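PDB 6EU4: tail spike protein from Acinetobacter phage vB_AbaP_AS12, which forms the trimeric tailspike of the phage and probably recognises, and perhaps cleaves, surface polysaccharide of its Acinetobacter baumannii host. Local coordinates for the interface of chains A and B. Sequence-based numbering; all coordinates share one arbitrary frame. Chains: chain A/B, Tail spike protein.

Contact 1: the interface of chains A and B. Residues chain A 458-460; chain B 467-470.
Between two parallel strands of neighbouring subunits, B:Val470 lays its isopropyl group against A:Val458 and A:Tyr460, both on the same side of the inter-chain sheet. Its branch CG2 meets CG1 of A:Val458 at 3.7 Å, the two valines crossing obliquely. CB of B:Val470 lies above one face of the A:Tyr460 ring, displaced towards CD2 and CE2 and 3.8 Å from CD2, with CG1 farther off centre; these two side chains run alongside each other in the same direction. A chi1 of 173° sets CG1 of B:Val470 anti to the backbone N, beside the tyrosine, and turns CG2 to A:Val458. On the other side of the sheet, the extended A:Arg459 runs parallel to B:Leu469; its aliphatic stretch packs on one leucine methyl, CD of A:Arg459 to CD1 of B:Leu469 at 3.9 Å, and the guanidinium group lies farther out. The polar part is backbone: A:Arg459 is gripped at both ends, its N donating to the carbonyl O of B:Gly468 at 2.9 Å and its O accepting from N of B:Val470 at 2.7 Å. A:Arg459 thus bridges B:Gly468 and B:Val470 in a parallel ladder. Strand 458-462 of one subunit is thereby stitched to strand 468-471 of the next, helping to hold the tailspike trimer together.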
ATOM      1  N   VAL A 458      14.036  19.650   8.867  1.00 16.35           N
ATOM      2  CA  VAL A 458      14.435  20.393   7.674  1.00 14.63           C
ATOM      3  C   VAL A 458      14.525  19.433   6.500  1.00 15.92           C
ATOM      4  O   VAL A 458      15.167  18.383   6.600  1.00 17.09           O
ATOM      5  CB  VAL A 458      15.777  21.110   7.885  1.00 15.56           C
ATOM      6  CG1 VAL A 458      16.224  21.861   6.615  1.00 15.97           C
ATOM      7  CG2 VAL A 458      15.693  22.043   9.067  1.00 19.76           C
ATOM      8  N   ARG A 459      13.895  19.793   5.392  1.00 15.27           N
ATOM      9  CA  ARG A 459      13.890  18.950   4.208  1.00 16.53           C
ATOM     10  C   ARG A 459      15.107  19.299   3.365  1.00 17.42           C
ATOM     11  O   ARG A 459      15.276  20.453   2.959  1.00 18.47           O
ATOM     12  CB  ARG A 459      12.608  19.153   3.405  1.00 16.10           C
ATOM     13  CG  ARG A 459      12.463  18.195   2.243  1.00 16.69           C
ATOM     14  CD  ARG A 459      11.165  18.457   1.494  1.00 18.94           C
ATOM     15  NE  ARG A 459      10.874  17.445   0.497  1.00 20.54           N
ATOM     16  CZ  ARG A 459       9.704  17.335  -0.127  1.00 25.60           C
ATOM     17  NH1 ARG A 459       8.714  18.192   0.148  1.00 27.32           N
ATOM     18  NH2 ARG A 459       9.517  16.379  -1.031  1.00 25.57           N
ATOM     19  N   TYR A 460      15.952  18.307   3.111  1.00 14.34           N
ATOM     20  CA  TYR A 460      17.133  18.458   2.272  1.00 13.72           C
ATOM     21  C   TYR A 460      16.898  17.735   0.959  1.00 16.24           C
ATOM     22  O   TYR A 460      16.626  16.530   0.950  1.00 17.86           O
ATOM     23  CB  TYR A 460      18.367  17.902   2.981  1.00 15.22           C
ATOM     24  CG  TYR A 460      18.710  18.682   4.220  1.00 17.04           C
ATOM     25  CD1 TYR A 460      18.145  18.357   5.462  1.00 18.20           C
ATOM     26  CD2 TYR A 460      19.572  19.773   4.148  1.00 19.35           C
ATOM     27  CE1 TYR A 460      18.453  19.086   6.591  1.00 18.15           C
ATOM     28  CE2 TYR A 460      19.884  20.505   5.276  1.00 18.47           C
ATOM     29  CZ  TYR A 460      19.314  20.162   6.488  1.00 19.80           C
ATOM     30  OH  TYR A 460      19.634  20.907   7.583  1.00 19.81           O
TER
ATOM     31  N   SER B 467      10.343  22.796   9.653  1.00 16.43           N
ATOM     32  CA  SER B 467      11.083  23.981  10.061  0.50 18.14           C
ATOM     33  C   SER B 467      11.808  24.647   8.897  1.00 17.76           C
ATOM     34  O   SER B 467      12.020  25.863   8.936  1.00 17.79           O
ATOM     35  CB  SER B 467      12.090  23.630  11.160  0.50 21.21           C
ATOM     36  OG  SER B 467      11.417  23.227  12.348  0.50 21.70           O
ATOM     37  N   GLY B 468      12.151  23.901   7.864  1.00 16.43           N
ATOM     38  CA  GLY B 468      12.915  24.480   6.779  1.00 14.98           C
ATOM     39  C   GLY B 468      12.933  23.587   5.563  1.00 16.43           C
ATOM     40  O   GLY B 468      12.566  22.408   5.601  1.00 15.10           O
ATOM     41  N   LEU B 469      13.374  24.193   4.466  1.00 16.61           N
ATOM     42  CA  LEU B 469      13.498  23.523   3.179  1.00 16.63           C
ATOM     43  C   LEU B 469      14.806  24.000   2.580  1.00 17.07           C
ATOM     44  O   LEU B 469      14.985  25.205   2.367  1.00 16.21           O
ATOM     45  CB  LEU B 469      12.320  23.851   2.261  1.00 18.57           C
ATOM     46  CG  LEU B 469      12.419  23.427   0.801  1.00 21.02           C
ATOM     47  CD1 LEU B 469      12.759  21.955   0.643  1.00 22.72           C
ATOM     48  CD2 LEU B 469      11.079  23.758   0.110  1.00 23.04           C
ATOM     49  N   VAL B 470      15.724  23.064   2.338  1.00 15.49           N
ATOM     50  CA  VAL B 470      17.066  23.363   1.859  1.00 16.11           C
ATOM     51  C   VAL B 470      17.271  22.537   0.598  1.00 21.33           C
ATOM     52  O   VAL B 470      17.416  21.308   0.666  1.00 19.08           O
ATOM     53  CB  VAL B 470      18.140  23.054   2.917  1.00 16.36           C
ATOM     54  CG1 VAL B 470      19.518  23.210   2.356  1.00 17.00           C
ATOM     55  CG2 VAL B 470      17.983  23.977   4.108  1.00 16.56           C
TER

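Contact 2: the interface of chains A and B. Residues chain A 474; chain B 458, 479-480.
A:Tyr474 and B:Lys480 meet by a CH-pi contact, the aliphatic part of the lysine lying over one face of the phenol ring. CD of B:Lys480 sits over the ring centre, 3.9 Å from the centroid. The two side chains lie alongside and point the same way, and the lysine follows the tyrosine from root to hydroxyl: CB of B:Lys480 is 3.8 Å from CB of A:Tyr474, and CE is 3.6 Å from CZ. This register depends on a chain that stays extended through CE, its CG anti to the backbone N (chi1 -169°), and bends only at the last torsion, where NZ turns off the line of the chain. A:Tyr474 takes the less common position between its backbone N and carbonyl carbon (chi1 68°), which presents the flat of the ring to the lysine.

Van der Waals contact at the phenol end brings in B:Val458. Its side chain crosses that of A:Tyr474 at about a right angle, and both methyls approach the hydroxyl. The tyrosine thus reaches between two segments of chain B, a side-chain patch of the subunit interface that probably helps fix the chains' register in the trimer. At the far end of the ring, CG2 of B:Val458 comes within 3.6 Å of OH of A:Tyr474.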
ATOM      1  N   TYR A 474       1.940  31.100  -5.860  1.00 15.06           N
ATOM      2  CA  TYR A 474       2.662  32.038  -5.022  1.00 14.57           C
ATOM      3  C   TYR A 474       3.296  31.305  -3.841  1.00 16.37           C
ATOM      4  O   TYR A 474       2.982  30.144  -3.539  1.00 16.66           O
ATOM      5  CB  TYR A 474       1.759  33.176  -4.550  1.00 16.83           C
ATOM      6  CG  TYR A 474       0.669  32.802  -3.574  1.00 17.65           C
ATOM      7  CD1 TYR A 474      -0.611  32.507  -4.006  1.00 22.19           C
ATOM      8  CD2 TYR A 474       0.917  32.801  -2.211  1.00 20.27           C
ATOM      9  CE1 TYR A 474      -1.615  32.199  -3.103  1.00 25.35           C
ATOM     10  CE2 TYR A 474      -0.077  32.504  -1.301  1.00 22.69           C
ATOM     11  CZ  TYR A 474      -1.333  32.197  -1.744  1.00 25.26           C
ATOM     12  OH  TYR A 474      -2.330  31.905  -0.824  1.00 27.72           O
TER
ATOM     13  N   VAL B 458      -4.059  25.773  -1.664  1.00 19.79           N
ATOM     14  CA  VAL B 458      -2.864  26.343  -1.060  1.00 17.78           C
ATOM     15  C   VAL B 458      -2.330  25.350  -0.038  1.00 18.12           C
ATOM     16  O   VAL B 458      -3.085  24.827   0.796  1.00 17.88           O
ATOM     17  CB  VAL B 458      -3.158  27.709  -0.418  1.00 17.71           C
ATOM     18  CG1 VAL B 458      -1.891  28.283   0.244  1.00 19.03           C
ATOM     19  CG2 VAL B 458      -3.729  28.683  -1.438  1.00 20.33           C
ATOM     20  N   ALA B 479       3.959  35.534  -8.645  1.00 14.25           N
ATOM     21  CA  ALA B 479       3.557  36.501  -7.631  1.00 12.59           C
ATOM     22  C   ALA B 479       2.155  36.189  -7.127  1.00 13.48           C
ATOM     23  O   ALA B 479       1.332  35.619  -7.839  1.00 14.61           O
ATOM     24  CB  ALA B 479       3.574  37.927  -8.190  1.00 12.66           C
ATOM     25  N   LYS B 480       1.865  36.652  -5.916  1.00 14.34           N
ATOM     26  CA  LYS B 480       0.486  36.679  -5.430  1.00 15.51           C
ATOM     27  C   LYS B 480      -0.206  37.935  -5.943  1.00 16.07           C
ATOM     28  O   LYS B 480       0.223  39.055  -5.655  1.00 16.89           O
ATOM     29  CB  LYS B 480       0.422  36.645  -3.911  1.00 15.69           C
ATOM     30  CG  LYS B 480      -1.044  36.398  -3.413  1.00 18.81           C
ATOM     31  CD  LYS B 480      -1.108  36.258  -1.916  1.00 22.00           C
ATOM     32  CE  LYS B 480      -2.436  35.619  -1.451  1.00 24.09           C
ATOM     33  NZ  LYS B 480      -3.609  36.495  -1.686  1.00 24.03           N
TER

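Contact 3: the interface of chains A and B. Residues chain A 475-477; chain B 494-497.
A short antiparallel bridge between subunits joins the end of strand 474-477 in chain A to the start of strand 496-501 in chain B. A:Thr477 and B:Asn496 form a reciprocal backbone pair. N of A:Thr477 donates to O of B:Asn496 at 3.1 Å. In return, N of B:Asn496 donates to O of A:Thr477 at 2.8 Å. The side chains of B:Asn496 and A:Thr477 cross at about a right angle; ND2 of the asparagine adds a weak, bent bond to the same O of A:Thr477, at 3.1 Å. CB of B:Asn496 also lies 3.5 Å from the hydroxyl OG1 of A:Thr477.

The antiparallel pairing continues with A:Ser476 opposite B:Ala497, and the serine side chain adds a bond beside it. The hydroxyl OG of A:Ser476, anti to its backbone N (chi1 176°), is carried towards chain B and accepts a hydrogen bond from N of B:Gly495 at 2.9 Å, almost straight, 173° at the hydrogen. Beside it, CB of A:Ser476 packs on the methyl CD2 of B:Leu494 at 3.9 Å, giving this polar link an apolar flank. The serine thus holds the loop residue just ahead of strand 496-501, and the contact sits where that strand begins, in the C-terminal part of the modelled spike.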
ATOM      1  N   LEU A 475       4.192  32.009  -3.165  1.00 15.87           N
ATOM      2  CA  LEU A 475       5.019  31.418  -2.128  1.00 16.11           C
ATOM      3  C   LEU A 475       5.192  32.410  -0.990  1.00 18.22           C
ATOM      4  O   LEU A 475       5.552  33.567  -1.224  1.00 17.76           O
ATOM      5  CB  LEU A 475       6.379  31.014  -2.694  1.00 16.58           C
ATOM      6  CG  LEU A 475       7.411  30.504  -1.690  1.00 15.87           C
ATOM      7  CD1 LEU A 475       6.947  29.205  -1.033  1.00 17.79           C
ATOM      8  CD2 LEU A 475       8.750  30.321  -2.389  1.00 20.13           C
ATOM      9  N   SER A 476       4.948  31.947   0.237  1.00 15.62           N
ATOM     10  CA  SER A 476       5.169  32.718   1.456  1.00 14.87           C
ATOM     11  C   SER A 476       6.010  31.866   2.399  1.00 18.28           C
ATOM     12  O   SER A 476       5.632  30.725   2.691  1.00 18.77           O
ATOM     13  CB  SER A 476       3.849  33.080   2.126  1.00 17.36           C
ATOM     14  OG  SER A 476       4.043  33.745   3.369  1.00 19.21           O
ATOM     15  N   THR A 477       7.140  32.408   2.858  1.00 15.98           N
ATOM     16  CA  THR A 477       8.074  31.678   3.711  1.00 17.39           C
ATOM     17  C   THR A 477       8.480  32.535   4.904  1.00 17.37           C
ATOM     18  O   THR A 477       8.198  33.735   4.968  1.00 17.42           O
ATOM     19  CB  THR A 477       9.350  31.271   2.965  1.00 18.85           C
ATOM     20  OG1 THR A 477      10.108  32.442   2.650  1.00 18.03           O
ATOM     21  CG2 THR A 477       9.044  30.514   1.694  1.00 22.07           C
TER
ATOM     22  N   LEU B 494       1.202  37.240   5.408  1.00 19.92           N
ATOM     23  CA  LEU B 494       2.267  36.792   4.515  1.00 19.18           C
ATOM     24  C   LEU B 494       3.620  37.031   5.170  1.00 17.76           C
ATOM     25  O   LEU B 494       3.793  37.977   5.939  1.00 19.02           O
ATOM     26  CB  LEU B 494       2.226  37.519   3.165  1.00 18.46           C
ATOM     27  CG  LEU B 494       0.994  37.224   2.313  1.00 19.19           C
ATOM     28  CD1 LEU B 494       0.965  38.175   1.115  1.00 19.51           C
ATOM     29  CD2 LEU B 494       1.011  35.787   1.845  1.00 20.07           C
ATOM     30  N   GLY B 495       4.573  36.155   4.862  1.00 17.29           N
ATOM     31  CA  GLY B 495       5.931  36.319   5.331  1.00 16.34           C
ATOM     32  C   GLY B 495       6.778  36.959   4.244  1.00 15.48           C
ATOM     33  O   GLY B 495       6.496  38.077   3.797  1.00 17.18           O
ATOM     34  N   ASN B 496       7.818  36.258   3.820  1.00 15.42           N
ATOM     35  CA  ASN B 496       8.551  36.620   2.615  1.00 13.46           C
ATOM     36  C   ASN B 496       7.719  36.193   1.419  1.00 15.09           C
ATOM     37  O   ASN B 496       7.418  35.006   1.281  1.00 16.42           O
ATOM     38  CB  ASN B 496       9.915  35.933   2.601  1.00 13.72           C
ATOM     39  CG  ASN B 496      10.739  36.285   3.819  1.00 15.54           C
ATOM     40  OD1 ASN B 496      11.220  37.406   3.958  1.00 13.53           O
ATOM     41  ND2 ASN B 496      10.885  35.323   4.731  1.00 20.39           N
ATOM     42  N   ALA B 497       7.352  37.143   0.553  1.00 13.80           N
ATOM     43  CA  ALA B 497       6.413  36.875  -0.533  1.00 13.38           C
ATOM     44  C   ALA B 497       6.540  37.945  -1.608  1.00 15.07           C
ATOM     45  O   ALA B 497       6.735  39.127  -1.296  1.00 15.04           O
ATOM     46  CB  ALA B 497       4.965  36.840  -0.018  1.00 17.22           C
TER

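Contacts 2 and 3 are close neighbours, with C-alpha centres about 9 Å apart; contact 1 lies about 20 Å from contact 2 and about 16 Å from contact 3. Strand 474-477 of chain A serves both contact 2 and contact 3, starting with the tyrosine and ending in the inter-chain bridge. Strand 458-462 recurs in contacts 1 and 2, from chain A in one and chain B in the other, so in the trimer its first valine faces neighbours on two sides. Parallel pairing, side-chain packing and antiparallel pairing follow one another within a short sequence span, consistent with closely interwoven subunits.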